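Local coordinates for protein FmtA (Staphylococcus aureus, PDB 5ZH8) that removes D-alanyl groups from wall teichoic acid and lipoteichoic acid as an esterase, affecting cell-wall structure and methicillin resistance, at residues 53-58 with 251-256; 159-164 with 199-204; 301-306 with 315-320. One frame throughout, in Å; residues are numbered along the deposited sequence.

Contact 1: 53-58 with 251-256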
ATOM      1  N   VAL A  53      16.993  28.451   3.632  1.00 72.07           N
ATOM      2  CA  VAL A  53      16.953  29.518   2.629  1.00 75.86           C
ATOM      3  C   VAL A  53      18.306  30.219   2.568  1.00 77.88           C
ATOM      4  O   VAL A  53      18.847  30.427   1.483  1.00 79.38           O
ATOM      5  CB  VAL A  53      15.823  30.550   2.902  1.00 78.53           C
ATOM      6  CG1 VAL A  53      15.970  31.786   2.020  1.00 82.50           C
ATOM      7  CG2 VAL A  53      14.451  29.918   2.693  1.00 77.66           C
ATOM      8  N   ASP A  54      18.856  30.555   3.733  1.00 78.42           N
ATOM      9  CA  ASP A  54      20.131  31.267   3.807  1.00 80.61           C
ATOM     10  C   ASP A  54      21.284  30.387   3.338  1.00 79.15           C
ATOM     11  O   ASP A  54      22.212  30.857   2.674  1.00 81.19           O
ATOM     12  CB  ASP A  54      20.400  31.755   5.228  1.00 80.85           C
ATOM     13  CG  ASP A  54      21.691  32.527   5.329  1.00 83.14           C
ATOM     14  OD1 ASP A  54      21.731  33.690   4.871  1.00 86.89           O
ATOM     15  OD2 ASP A  54      22.674  31.964   5.848  1.00 81.78           O
ATOM     16  N   ARG A  55      21.208  29.112   3.693  1.00 76.14           N
ATOM     17  CA  ARG A  55      22.187  28.120   3.273  1.00 74.82           C
ATOM     18  C   ARG A  55      22.242  27.985   1.750  1.00 76.35           C
ATOM     19  O   ARG A  55      23.321  27.838   1.177  1.00 76.64           O
ATOM     20  CB  ARG A  55      21.837  26.768   3.904  1.00 71.03           C
ATOM     21  CG  ARG A  55      22.845  25.663   3.638  1.00 69.12           C
ATOM     22  CD  ARG A  55      22.208  24.300   3.799  1.00 66.09           C
ATOM     23  NE  ARG A  55      23.019  23.248   3.197  1.00 64.70           N
ATOM     24  CZ  ARG A  55      24.119  22.729   3.729  1.00 63.71           C
ATOM     25  NH1 ARG A  55      24.576  23.141   4.910  1.00 63.95           N
ATOM     26  NH2 ARG A  55      24.763  21.778   3.062  1.00 62.80           N
ATOM     27  N   ASN A  56      21.078  28.038   1.102  1.00 77.65           N
ATOM     28  CA  ASN A  56      20.980  27.790  -0.334  1.00 79.30           C
ATOM     29  C   ASN A  56      20.816  29.069  -1.166  1.00 84.66           C
ATOM     30  O   ASN A  56      20.240  29.026  -2.250  1.00 86.42           O
ATOM     31  CB  ASN A  56      19.816  26.826  -0.607  1.00 76.81           C
ATOM     32  CG  ASN A  56      20.052  25.436  -0.022  1.00 72.84           C
ATOM     33  OD1 ASN A  56      21.141  24.877  -0.140  1.00 71.60           O
ATOM     34  ND2 ASN A  56      19.026  24.872   0.601  1.00 70.55           N
ATOM     35  N   LYS A  57      21.335  30.199  -0.687  1.00 88.48           N
ATOM     36  CA  LYS A  57      21.249  31.451  -1.459  1.00 93.75           C
ATOM     37  C   LYS A  57      22.124  31.393  -2.709  1.00 96.07           C
ATOM     38  O   LYS A  57      21.653  31.696  -3.809  1.00 98.39           O
ATOM     39  CB  LYS A  57      21.578  32.689  -0.612  1.00 96.54           C
ATOM     40  CG  LYS A  57      23.004  32.797  -0.092  1.00 97.35           C
ATOM     41  CD  LYS A  57      23.112  33.853   1.002  1.00 99.71           C
ATOM     42  CE  LYS A  57      24.270  33.585   1.962  1.00 98.71           C
ATOM     43  NZ  LYS A  57      25.579  34.057   1.422  1.00101.65           N
ATOM     44  N   GLU A  58      23.379  30.980  -2.540  1.00 95.95           N
ATOM     45  CA  GLU A  58      24.329  30.905  -3.647  1.00 98.22           C
ATOM     46  C   GLU A  58      24.618  29.459  -4.089  1.00 95.53           C
ATOM     47  O   GLU A  58      25.526  29.228  -4.889  1.00 96.76           O
ATOM     48  CB  GLU A  58      25.621  31.616  -3.269  1.00100.58           C
ATOM     49  N   TYR A 251      12.677  18.584   1.671  1.00 57.11           N
ATOM     50  CA  TYR A 251      11.693  18.670   0.584  1.00 58.70           C
ATOM     51  C   TYR A 251      11.639  19.989  -0.207  1.00 61.36           C
ATOM     52  O   TYR A 251      11.366  19.970  -1.408  1.00 62.31           O
ATOM     53  CB  TYR A 251      10.295  18.354   1.131  1.00 59.30           C
ATOM     54  CG  TYR A 251       9.671  19.480   1.931  1.00 61.82           C
ATOM     55  CD1 TYR A 251      10.031  19.703   3.260  1.00 61.69           C
ATOM     56  CD2 TYR A 251       8.721  20.323   1.361  1.00 64.73           C
ATOM     57  CE1 TYR A 251       9.464  20.736   3.993  1.00 63.81           C
ATOM     58  CE2 TYR A 251       8.144  21.357   2.087  1.00 67.03           C
ATOM     59  CZ  TYR A 251       8.521  21.560   3.401  1.00 66.58           C
ATOM     60  OH  TYR A 251       7.946  22.584   4.123  1.00 69.03           O
ATOM     61  N   ASP A 252      11.885  21.121   0.453  1.00 62.80           N
ATOM     62  CA  ASP A 252      11.675  22.424  -0.176  1.00 65.94           C
ATOM     63  C   ASP A 252      12.957  23.165  -0.569  1.00 66.62           C
ATOM     64  O   ASP A 252      12.902  24.334  -0.955  1.00 69.64           O
ATOM     65  CB  ASP A 252      10.814  23.316   0.729  1.00 68.13           C
ATOM     66  CG  ASP A 252      10.042  24.383  -0.050  1.00 71.91           C
ATOM     67  OD1 ASP A 252       9.670  24.142  -1.222  1.00 72.70           O
ATOM     68  OD2 ASP A 252       9.812  25.477   0.514  1.00 74.52           O
ATOM     69  N   GLU A 253      14.106  22.502  -0.494  1.00 64.40           N
ATOM     70  CA  GLU A 253      15.361  23.131  -0.899  1.00 65.65           C
ATOM     71  C   GLU A 253      15.384  23.339  -2.420  1.00 67.44           C
ATOM     72  O   GLU A 253      15.101  22.418  -3.186  1.00 66.43           O
ATOM     73  CB  GLU A 253      16.563  22.309  -0.423  1.00 63.50           C
ATOM     74  CG  GLU A 253      16.656  22.185   1.092  1.00 62.13           C
ATOM     75  CD  GLU A 253      17.994  21.638   1.566  1.00 60.80           C
ATOM     76  OE1 GLU A 253      19.041  22.287   1.345  1.00 62.55           O
ATOM     77  OE2 GLU A 253      18.002  20.557   2.185  1.00 58.28           O
ATOM     78  N   GLN A 254      15.700  24.562  -2.840  1.00 70.38           N
ATOM     79  CA  GLN A 254      15.557  24.979  -4.244  1.00 72.66           C
ATOM     80  C   GLN A 254      16.452  24.224  -5.217  1.00 71.67           C
ATOM     81  O   GLN A 254      15.965  23.710  -6.219  1.00 71.72           O
ATOM     82  CB  GLN A 254      15.806  26.491  -4.395  1.00 76.45           C
ATOM     83  CG  GLN A 254      14.681  27.353  -3.866  1.00 78.40           C
ATOM     84  CD  GLN A 254      13.378  27.126  -4.609  1.00 79.39           C
ATOM     85  OE1 GLN A 254      13.328  27.204  -5.839  1.00 81.04           O
ATOM     86  NE2 GLN A 254      12.314  26.845  -3.861  1.00 78.63           N
ATOM     87  N   PRO A 255      17.763  24.142  -4.929  1.00 70.97           N
ATOM     88  CA  PRO A 255      18.672  23.573  -5.929  1.00 71.14           C
ATOM     89  C   PRO A 255      18.416  22.104  -6.255  1.00 68.80           C
ATOM     90  O   PRO A 255      18.923  21.626  -7.265  1.00 69.47           O
ATOM     91  CB  PRO A 255      20.059  23.729  -5.290  1.00 70.80           C
ATOM     92  CG  PRO A 255      19.881  24.637  -4.120  1.00 71.24           C
ATOM     93  CD  PRO A 255      18.464  24.462  -3.676  1.00 70.13           C
ATOM     94  N   PHE A 256      17.644  21.406  -5.420  1.00 66.64           N
ATOM     95  CA  PHE A 256      17.380  19.980  -5.599  1.00 64.47           C
ATOM     96  C   PHE A 256      16.016  19.675  -6.210  1.00 64.80           C
ATOM     97  O   PHE A 256      15.743  18.520  -6.494  1.00 63.51           O
ATOM     98  CB  PHE A 256      17.492  19.247  -4.251  1.00 61.75           C
ATOM     99  CG  PHE A 256      18.784  19.496  -3.529  1.00 61.68           C
ATOM    100  CD1 PHE A 256      19.888  18.681  -3.740  1.00 60.75           C
ATOM    101  CD2 PHE A 256      18.900  20.556  -2.635  1.00 62.73           C
ATOM    102  CE1 PHE A 256      21.081  18.918  -3.075  1.00 60.86           C
ATOM    103  CE2 PHE A 256      20.091  20.801  -1.969  1.00 62.63           C
ATOM    104  CZ  PHE A 256      21.184  19.981  -2.193  1.00 61.80           C
TER

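Contact 2: 159-164 with 199-204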
ATOM      1  N   PHE A 159       6.075  19.883  27.000  1.00 81.17           N
ATOM      2  CA  PHE A 159       5.573  18.556  26.660  1.00 79.99           C
ATOM      3  C   PHE A 159       5.239  17.759  27.927  1.00 81.89           C
ATOM      4  O   PHE A 159       5.990  16.871  28.341  1.00 80.27           O
ATOM      5  CB  PHE A 159       6.577  17.795  25.786  1.00 76.08           C
ATOM      6  CG  PHE A 159       5.974  16.623  25.064  1.00 74.70           C
ATOM      7  CD1 PHE A 159       5.386  16.798  23.820  1.00 74.10           C
ATOM      8  CD2 PHE A 159       5.975  15.352  25.635  1.00 74.08           C
ATOM      9  CE1 PHE A 159       4.820  15.735  23.154  1.00 73.14           C
ATOM     10  CE2 PHE A 159       5.407  14.278  24.970  1.00 73.12           C
ATOM     11  CZ  PHE A 159       4.829  14.470  23.728  1.00 72.68           C
ATOM     12  N   LYS A 160       4.104  18.094  28.539  1.00 85.76           N
ATOM     13  CA  LYS A 160       3.659  17.440  29.764  1.00 88.14           C
ATOM     14  C   LYS A 160       2.724  16.285  29.442  1.00 88.38           C
ATOM     15  O   LYS A 160       1.975  16.329  28.462  1.00 88.57           O
ATOM     16  CB  LYS A 160       2.978  18.445  30.692  1.00 92.59           C
ATOM     17  CG  LYS A 160       3.745  18.722  31.982  1.00 93.91           C
ATOM     18  CD  LYS A 160       3.925  17.466  32.832  1.00 94.03           C
ATOM     19  CE  LYS A 160       4.160  17.791  34.302  1.00 96.70           C
ATOM     20  NZ  LYS A 160       4.374  16.552  35.098  1.00 96.66           N
ATOM     21  N   THR A 161       2.774  15.251  30.278  1.00 88.69           N
ATOM     22  CA  THR A 161       2.116  13.978  29.992  1.00 88.64           C
ATOM     23  C   THR A 161       1.719  13.265  31.286  1.00 91.19           C
ATOM     24  O   THR A 161       2.443  13.331  32.277  1.00 91.63           O
ATOM     25  CB  THR A 161       3.043  13.074  29.145  1.00 84.70           C
ATOM     26  OG1 THR A 161       2.657  11.703  29.292  1.00 85.01           O
ATOM     27  CG2 THR A 161       4.503  13.229  29.575  1.00 82.68           C
ATOM     28  N   SER A 162       0.577  12.579  31.257  1.00 93.31           N
ATOM     29  CA  SER A 162      -0.010  11.918  32.441  1.00 96.58           C
ATOM     30  C   SER A 162       1.025  11.168  33.292  1.00 95.30           C
ATOM     31  O   SER A 162       0.948  11.159  34.517  1.00 97.79           O
ATOM     32  CB  SER A 162      -1.129  10.938  32.025  1.00 98.14           C
ATOM     33  OG  SER A 162      -1.536  11.114  30.673  1.00 96.84           O
ATOM     34  N   LYS A 163       1.976  10.526  32.620  1.00 91.54           N
ATOM     35  CA  LYS A 163       3.106   9.874  33.258  1.00 90.00           C
ATOM     36  C   LYS A 163       4.374  10.320  32.532  1.00 85.98           C
ATOM     37  O   LYS A 163       4.305  10.736  31.376  1.00 84.12           O
ATOM     38  CB  LYS A 163       2.936   8.354  33.171  1.00 89.99           C
ATOM     39  CG  LYS A 163       1.640   7.849  33.796  1.00 94.27           C
ATOM     40  CD  LYS A 163       1.539   6.329  33.787  1.00 94.63           C
ATOM     41  CE  LYS A 163       1.229   5.765  32.401  1.00 92.66           C
ATOM     42  NZ  LYS A 163      -0.183   5.976  31.959  1.00 95.08           N
ATOM     43  N   PRO A 164       5.543  10.226  33.196  1.00 84.80           N
ATOM     44  CA  PRO A 164       6.785  10.632  32.535  1.00 81.20           C
ATOM     45  C   PRO A 164       7.198   9.660  31.439  1.00 77.78           C
ATOM     46  O   PRO A 164       7.041   8.453  31.601  1.00 78.27           O
ATOM     47  CB  PRO A 164       7.809  10.612  33.672  1.00 81.76           C
ATOM     48  CG  PRO A 164       7.282   9.603  34.629  1.00 84.31           C
ATOM     49  CD  PRO A 164       5.787   9.733  34.564  1.00 86.90           C
ATOM     50  N   ARG A 199      -3.034  15.438  22.502  1.00 89.69           N
ATOM     51  CA  ARG A 199      -3.595  14.096  22.399  1.00 90.15           C
ATOM     52  C   ARG A 199      -3.084  13.218  23.534  1.00 89.88           C
ATOM     53  O   ARG A 199      -3.838  12.441  24.096  1.00 92.04           O
ATOM     54  CB  ARG A 199      -3.245  13.459  21.064  1.00 87.36           C
ATOM     55  CG  ARG A 199      -3.800  14.198  19.860  1.00 88.25           C
ATOM     56  CD  ARG A 199      -4.070  13.228  18.730  1.00 86.99           C
ATOM     57  NE  ARG A 199      -5.238  12.402  19.033  1.00 89.89           N
ATOM     58  CZ  ARG A 199      -5.453  11.170  18.572  1.00 89.31           C
ATOM     59  NH1 ARG A 199      -4.574  10.558  17.772  1.00 85.60           N
ATOM     60  NH2 ARG A 199      -6.564  10.529  18.931  1.00 92.44           N
ATOM     61  N   GLY A 200      -1.786  13.316  23.815  1.00 87.66           N
ATOM     62  CA  GLY A 200      -1.188  12.690  24.980  1.00 87.84           C
ATOM     63  C   GLY A 200      -1.148  11.176  24.944  1.00 87.28           C
ATOM     64  O   GLY A 200      -1.021  10.552  23.883  1.00 84.85           O
ATOM     65  N   ILE A 201      -1.280  10.588  26.129  1.00 89.76           N
ATOM     66  CA  ILE A 201      -1.055   9.152  26.342  1.00 89.35           C
ATOM     67  C   ILE A 201      -2.321   8.324  26.156  1.00 92.26           C
ATOM     68  O   ILE A 201      -3.430   8.783  26.428  1.00 95.79           O
ATOM     69  CB  ILE A 201      -0.407   8.898  27.740  1.00 90.17           C
ATOM     70  CG1 ILE A 201       1.099   8.730  27.581  1.00 86.50           C
ATOM     71  CG2 ILE A 201      -0.911   7.633  28.437  1.00 92.27           C
ATOM     72  CD1 ILE A 201       1.763   9.891  26.879  1.00 84.50           C
ATOM     73  N   ASP A 202      -2.122   7.094  25.693  1.00 91.28           N
ATOM     74  CA  ASP A 202      -3.177   6.101  25.591  1.00 94.01           C
ATOM     75  C   ASP A 202      -2.897   5.003  26.623  1.00 95.76           C
ATOM     76  O   ASP A 202      -1.965   4.208  26.438  1.00 92.90           O
ATOM     77  CB  ASP A 202      -3.203   5.523  24.180  1.00 91.38           C
ATOM     78  CG  ASP A 202      -4.328   4.536  23.976  1.00 93.59           C
ATOM     79  OD1 ASP A 202      -5.377   4.674  24.636  1.00 97.34           O
ATOM     80  OD2 ASP A 202      -4.164   3.622  23.143  1.00 91.59           O
ATOM     81  N   PRO A 203      -3.676   4.969  27.726  1.00100.96           N
ATOM     82  CA  PRO A 203      -3.352   4.092  28.851  1.00102.95           C
ATOM     83  C   PRO A 203      -3.109   2.639  28.482  1.00102.75           C
ATOM     84  O   PRO A 203      -2.090   2.099  28.882  1.00101.55           O
ATOM     85  CB  PRO A 203      -4.573   4.218  29.758  1.00107.69           C
ATOM     86  CG  PRO A 203      -5.046   5.608  29.529  1.00108.40           C
ATOM     87  CD  PRO A 203      -4.716   5.945  28.101  1.00104.71           C
ATOM     88  N   LYS A 204      -4.020   2.023  27.730  1.00104.77           N
ATOM     89  CA  LYS A 204      -3.915   0.602  27.362  1.00105.12           C
ATOM     90  C   LYS A 204      -2.622   0.272  26.607  1.00101.31           C
ATOM     91  O   LYS A 204      -2.088  -0.825  26.738  1.00100.66           O
ATOM     92  CB  LYS A 204      -5.144   0.150  26.557  1.00107.45           C
ATOM     93  CG  LYS A 204      -5.324   0.789  25.181  1.00105.48           C
ATOM     94  CD  LYS A 204      -6.602   0.314  24.494  1.00108.12           C
ATOM     95  CE  LYS A 204      -7.871   0.836  25.165  1.00112.93           C
ATOM     96  NZ  LYS A 204      -7.918   2.325  25.227  1.00112.83           N
TER

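Contact 3: 301-306 with 315-320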
ATOM      1  N   GLN A 301      30.141   5.032   5.716  1.00 49.00           N
ATOM      2  CA  GLN A 301      30.985   5.935   6.495  1.00 49.76           C
ATOM      3  C   GLN A 301      30.776   5.788   7.999  1.00 48.73           C
ATOM      4  O   GLN A 301      31.735   5.869   8.765  1.00 49.75           O
ATOM      5  CB  GLN A 301      30.758   7.374   6.070  1.00 50.29           C
ATOM      6  CG  GLN A 301      31.455   7.723   4.771  1.00 51.93           C
ATOM      7  CD  GLN A 301      31.321   9.190   4.443  1.00 52.87           C
ATOM      8  OE1 GLN A 301      32.274   9.953   4.573  1.00 54.72           O
ATOM      9  NE2 GLN A 301      30.125   9.600   4.037  1.00 51.64           N
ATOM     10  N   ILE A 302      29.534   5.567   8.419  1.00 46.89           N
ATOM     11  CA  ILE A 302      29.246   5.268   9.824  1.00 46.29           C
ATOM     12  C   ILE A 302      29.896   3.935  10.202  1.00 46.77           C
ATOM     13  O   ILE A 302      30.521   3.821  11.258  1.00 47.71           O
ATOM     14  CB  ILE A 302      27.727   5.250  10.119  1.00 44.55           C
ATOM     15  CG1 ILE A 302      27.155   6.669   9.992  1.00 44.55           C
ATOM     16  CG2 ILE A 302      27.453   4.710  11.515  1.00 44.18           C
ATOM     17  CD1 ILE A 302      25.655   6.723   9.800  1.00 43.46           C
ATOM     18  N   GLN A 303      29.770   2.945   9.323  1.00 46.28           N
ATOM     19  CA  GLN A 303      30.415   1.650   9.512  1.00 46.70           C
ATOM     20  C   GLN A 303      31.923   1.795   9.667  1.00 48.64           C
ATOM     21  O   GLN A 303      32.551   1.017  10.386  1.00 50.14           O
ATOM     22  CB  GLN A 303      30.099   0.703   8.347  1.00 46.27           C
ATOM     23  CG  GLN A 303      28.752   0.002   8.459  1.00 44.73           C
ATOM     24  CD  GLN A 303      28.486  -0.929   7.296  1.00 44.64           C
ATOM     25  OE1 GLN A 303      28.585  -0.532   6.134  1.00 44.91           O
ATOM     26  NE2 GLN A 303      28.144  -2.172   7.598  1.00 44.32           N
ATOM     27  N   GLN A 304      32.498   2.786   8.991  1.00 49.31           N
ATOM     28  CA  GLN A 304      33.930   3.083   9.095  1.00 51.67           C
ATOM     29  C   GLN A 304      34.285   4.060  10.228  1.00 52.10           C
ATOM     30  O   GLN A 304      35.363   4.638  10.231  1.00 53.59           O
ATOM     31  CB  GLN A 304      34.425   3.635   7.764  1.00 53.02           C
ATOM     32  CG  GLN A 304      34.438   2.594   6.663  1.00 53.70           C
ATOM     33  CD  GLN A 304      34.490   3.198   5.276  1.00 54.86           C
ATOM     34  OE1 GLN A 304      34.353   4.413   5.093  1.00 55.26           O
ATOM     35  NE2 GLN A 304      34.687   2.345   4.280  1.00 56.04           N
ATOM     36  N   TYR A 305      33.372   4.238  11.178  1.00 50.99           N
ATOM     37  CA  TYR A 305      33.618   5.026  12.388  1.00 51.72           C
ATOM     38  C   TYR A 305      33.902   6.499  12.120  1.00 52.83           C
ATOM     39  O   TYR A 305      34.825   7.068  12.688  1.00 54.36           O
ATOM     40  CB  TYR A 305      34.747   4.395  13.206  1.00 53.09           C
ATOM     41  CG  TYR A 305      34.579   2.903  13.368  1.00 52.63           C
ATOM     42  CD1 TYR A 305      33.434   2.383  13.959  1.00 51.12           C
ATOM     43  CD2 TYR A 305      35.550   2.019  12.925  1.00 53.97           C
ATOM     44  CE1 TYR A 305      33.265   1.027  14.107  1.00 51.07           C
ATOM     45  CE2 TYR A 305      35.388   0.659  13.070  1.00 54.06           C
ATOM     46  CZ  TYR A 305      34.248   0.172  13.665  1.00 52.57           C
ATOM     47  OH  TYR A 305      34.088  -1.181  13.807  1.00 53.02           O
ATOM     48  N   LYS A 306      33.077   7.132  11.298  1.00 52.56           N
ATOM     49  CA  LYS A 306      33.237   8.534  10.971  1.00 53.71           C
ATOM     50  C   LYS A 306      32.386   9.455  11.795  1.00 52.26           C
ATOM     51  O   LYS A 306      32.598  10.625  11.793  1.00 53.40           O
ATOM     52  CB  LYS A 306      32.971   8.797   9.512  1.00 54.92           C
ATOM     53  CG  LYS A 306      34.177   8.593   8.633  1.00 57.90           C
ATOM     54  CD  LYS A 306      34.183   9.570   7.481  1.00 59.73           C
ATOM     55  CE  LYS A 306      34.891   8.978   6.278  1.00 61.56           C
ATOM     56  NZ  LYS A 306      34.570   9.686   5.016  1.00 62.35           N
ATOM     57  N   PRO A 315      27.972  -1.344  19.026  1.00 44.07           N
ATOM     58  CA  PRO A 315      26.696  -1.703  19.655  1.00 44.10           C
ATOM     59  C   PRO A 315      25.498  -1.016  19.004  1.00 42.89           C
ATOM     60  O   PRO A 315      24.456  -1.650  18.809  1.00 42.41           O
ATOM     61  CB  PRO A 315      26.851  -1.221  21.103  1.00 44.98           C
ATOM     62  CG  PRO A 315      28.298  -0.934  21.287  1.00 45.93           C
ATOM     63  CD  PRO A 315      28.851  -0.607  19.948  1.00 45.06           C
ATOM     64  N   LEU A 316      25.648   0.264  18.670  1.00 42.63           N
ATOM     65  CA  LEU A 316      24.600   1.000  17.981  1.00 41.87           C
ATOM     66  C   LEU A 316      24.147   0.238  16.739  1.00 41.39           C
ATOM     67  O   LEU A 316      22.953   0.091  16.508  1.00 41.12           O
ATOM     68  CB  LEU A 316      25.091   2.401  17.597  1.00 41.79           C
ATOM     69  CG  LEU A 316      24.216   3.238  16.658  1.00 40.85           C
ATOM     70  CD1 LEU A 316      22.833   3.443  17.255  1.00 40.58           C
ATOM     71  CD2 LEU A 316      24.926   4.561  16.372  1.00 41.06           C
ATOM     72  N   LEU A 317      25.107  -0.264  15.966  1.00 41.74           N
ATOM     73  CA  LEU A 317      24.817  -0.986  14.725  1.00 41.21           C
ATOM     74  C   LEU A 317      24.510  -2.476  14.903  1.00 42.09           C
ATOM     75  O   LEU A 317      23.826  -3.049  14.053  1.00 42.13           O
ATOM     76  CB  LEU A 317      25.981  -0.850  13.730  1.00 41.22           C
ATOM     77  CG  LEU A 317      26.377   0.550  13.235  1.00 40.74           C
ATOM     78  CD1 LEU A 317      27.407   0.425  12.121  1.00 41.12           C
ATOM     79  CD2 LEU A 317      25.183   1.361  12.765  1.00 39.68           C
ATOM     80  N   HIS A 318      25.025  -3.125  15.951  1.00 43.20           N
ATOM     81  CA  HIS A 318      24.974  -4.603  16.014  1.00 44.03           C
ATOM     82  C   HIS A 318      24.436  -5.265  17.288  1.00 45.20           C
ATOM     83  O   HIS A 318      24.125  -6.454  17.260  1.00 46.20           O
ATOM     84  CB  HIS A 318      26.360  -5.165  15.719  1.00 44.89           C
ATOM     85  CG  HIS A 318      26.935  -4.693  14.422  1.00 44.17           C
ATOM     86  ND1 HIS A 318      26.243  -4.768  13.236  1.00 42.98           N
ATOM     87  CD2 HIS A 318      28.142  -4.163  14.120  1.00 44.63           C
ATOM     88  CE1 HIS A 318      27.000  -4.308  12.257  1.00 42.98           C
ATOM     89  NE2 HIS A 318      28.157  -3.934  12.766  1.00 43.87           N
ATOM     90  N   GLU A 319      24.334  -4.527  18.393  1.00 45.54           N
ATOM     91  CA  GLU A 319      23.890  -5.117  19.656  1.00 46.82           C
ATOM     92  C   GLU A 319      22.377  -5.120  19.710  1.00 46.18           C
ATOM     93  O   GLU A 319      21.756  -4.075  19.541  1.00 45.31           O
ATOM     94  CB  GLU A 319      24.450  -4.344  20.855  1.00 47.74           C
ATOM     95  CG  GLU A 319      24.021  -4.902  22.211  1.00 49.69           C
ATOM     96  CD  GLU A 319      24.698  -4.210  23.379  1.00 50.82           C
ATOM     97  OE1 GLU A 319      25.943  -4.159  23.432  1.00 51.83           O
ATOM     98  OE2 GLU A 319      23.985  -3.720  24.269  1.00 51.27           O
ATOM     99  N   PHE A 320      21.783  -6.288  19.947  1.00 47.05           N
ATOM    100  CA  PHE A 320      20.344  -6.372  20.186  1.00 46.93           C
ATOM    101  C   PHE A 320      19.991  -7.496  21.141  1.00 49.11           C
ATOM    102  O   PHE A 320      20.667  -8.522  21.173  1.00 50.64           O
ATOM    103  CB  PHE A 320      19.559  -6.485  18.872  1.00 45.47           C
ATOM    104  CG  PHE A 320      19.594  -7.839  18.231  1.00 46.02           C
ATOM    105  CD1 PHE A 320      20.749  -8.306  17.628  1.00 45.99           C
ATOM    106  CD2 PHE A 320      18.449  -8.621  18.177  1.00 46.79           C
ATOM    107  CE1 PHE A 320      20.772  -9.546  17.008  1.00 46.89           C
ATOM    108  CE2 PHE A 320      18.462  -9.859  17.559  1.00 47.63           C
ATOM    109  CZ  PHE A 320      19.625 -10.322  16.970  1.00 47.60           C
TER
HETATM  110  O   HOH W   1      29.244  -2.746  10.669  1.00 42.73           O

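Contact 1: 53-58 with 251-256
Asn56 meets two residues of the loop 251-256 at once: its amide nitrogen bonds to the carboxylate of Glu253, while its CB and CG lie against the ring of Pro255. The side chains of Asn56 and Glu253 cross at about a right angle, yet their flat ends are turned to be nearly coplanar, with 24° between the amide and carboxylate planes. Asn56 ND2 donates to Glu253 OE1 over 2.7 Å, and the N-H points almost straight at the oxygen, at 166°. OE1 accepts on its anti lone pair, on the side away from OE2, and lies close to the amide plane. This leaves OE2 to Tyr236 OH and the backbone N of Phe250, giving the buried carboxylate three hydrogen bonds that fix its rotation. With chi1 at -65°, Asn56 CG stands anti to the carbonyl carbon, and the amide extends from the helix end toward the loop. Pro255 forms the apolar part of the seat: its CD is 4.1 Å from Asn56 CB, and this pair of side chains also crosses at about a right angle. Arg55 NE is 4.5 Å from Glu253 OE1, too far for a salt bridge but near enough that its charge may help to keep the acid ionised. The guanidinium is engaged by a salt bridge to Asp241 and a cation-pi contact with Tyr236. Asn56 is the first residue beyond helix 47-55. The contact thus joins the end of this first modelled helix to the loop after strand 248-250, by one hydrogen bond and the packing of Asn56 on Pro255, in a chain whose family points to the serine beta-lactamase fold.

Contact 2: 159-164 with 199-204
Thr161 OG1, whose neighbour across the contact is Ile201 CD1, donates a hydrogen bond of 2.8 Å to the carbonyl oxygen of Lys163, two residues further along its own chain. The hydroxyl approaches in the carbonyl plane, with a C=O...donor angle of 147°. A chi1 of 158° sets OG1 roughly anti to the backbone N and beside its own carbonyl carbon, from where it reaches the Lys163 oxygen. The bond spans Ser162, and the side chains of Thr161, Ser162 and Lys163 all touch Ile201. No hydrogen bond joins the two segments, so Ile201 carries the contact through its branches. Its CD1 end goes to Thr161, reaching CB of that residue at 4.1 Å, and the two side chains cross obliquely. Ile201 CB lies 3.8 Å from Ser162 OG. Ile201 CG2 approaches the end of Lys163, 4.0 Å from its NZ. The lysine chain, bent at chi3 and chi4, crosses the isoleucine at about a right angle; its ammonium group also makes a cation-pi contact with Tyr206. This is a surface contact between two loops. Segment 159-164 lies between helix 152-155 and helix 167-171, and segment 199-204 runs out of helix 189-199, which Gly200 ends with a positive phi of 68°. Ile201 also packs on Ile165 and Leu177, while Gly200 and Asp202 make backbone hydrogen bonds to Tyr178 and Gly176 respectively. At the other end Phe159 packs on Val193 and Ile196, and Lys160 O accepts from Gln197 NE2, so loop 159-164 rests on helix 189-199 through Phe159 and Lys160 and on the segment after that helix through Ile201.

Contact 3: 301-306 with 315-320
Gln303 and Leu317 share a first torsion that sets CG anti to the carbonyl carbon, chi1 being -82° and -61° respectively, and this brings the glutamine CG against a leucine methyl. Leu317 CD1 lies 3.9 Å from Gln303 CG and 4.2 Å from Gln303 CA, and the two side chains cross at about a right angle. The other methyl of the leucine, CD2, meets Ile302 CG2 at 4.2 Å, so its fork spans two successive residues of helix 292-303. Beyond CG the glutamine runs extended, and its NE2 donates to the backbone oxygen of Asn356. Gln303 NE2 also donates weakly, at 3.3 Å, to a water that lies 2.6 Å from His318 NE2, in plane at the edge of the imidazole. One face of that ring is covered by Leu317 CB. Helix 292-303 closes in a Schellman motif with Tyr305 as C-prime residue: Lys306 N bonds to Gln301 O, and Tyr305 N to Ile302 O. Ile302 also packs on Phe131 and Leu135 of helix 129-142, and Leu317 on Tyr355 of strand 349-355. No hydrogen bond joins the segments directly; the one water link is weak on the Gln303 side, and Gln303 NE2 is held chiefly by Asn356 O, so the direct contact depends on apolar packing.

How the contacts relate
From the N terminus, helix 47-55 leads into 53-58, whose partner 251-256 comes only after most of the helical part of the chain; contact 1 therefore closes a long loop of 192 residues. Contact 2 is nested inside it, closing a smaller loop of 34 residues between the loop after helix 152-155 and the end of helix 189-199. Contact 3 follows in series and joins the ends of helices 292-303 and 310-318 across eight residues. None touches another: centres lie 31 to 37 Å apart. Contact 1 ties helix 47-55 to the loop after strand 248-250, contact 2 joins two loops of the helical region, and contact 3 two helices beside the large antiparallel sheet.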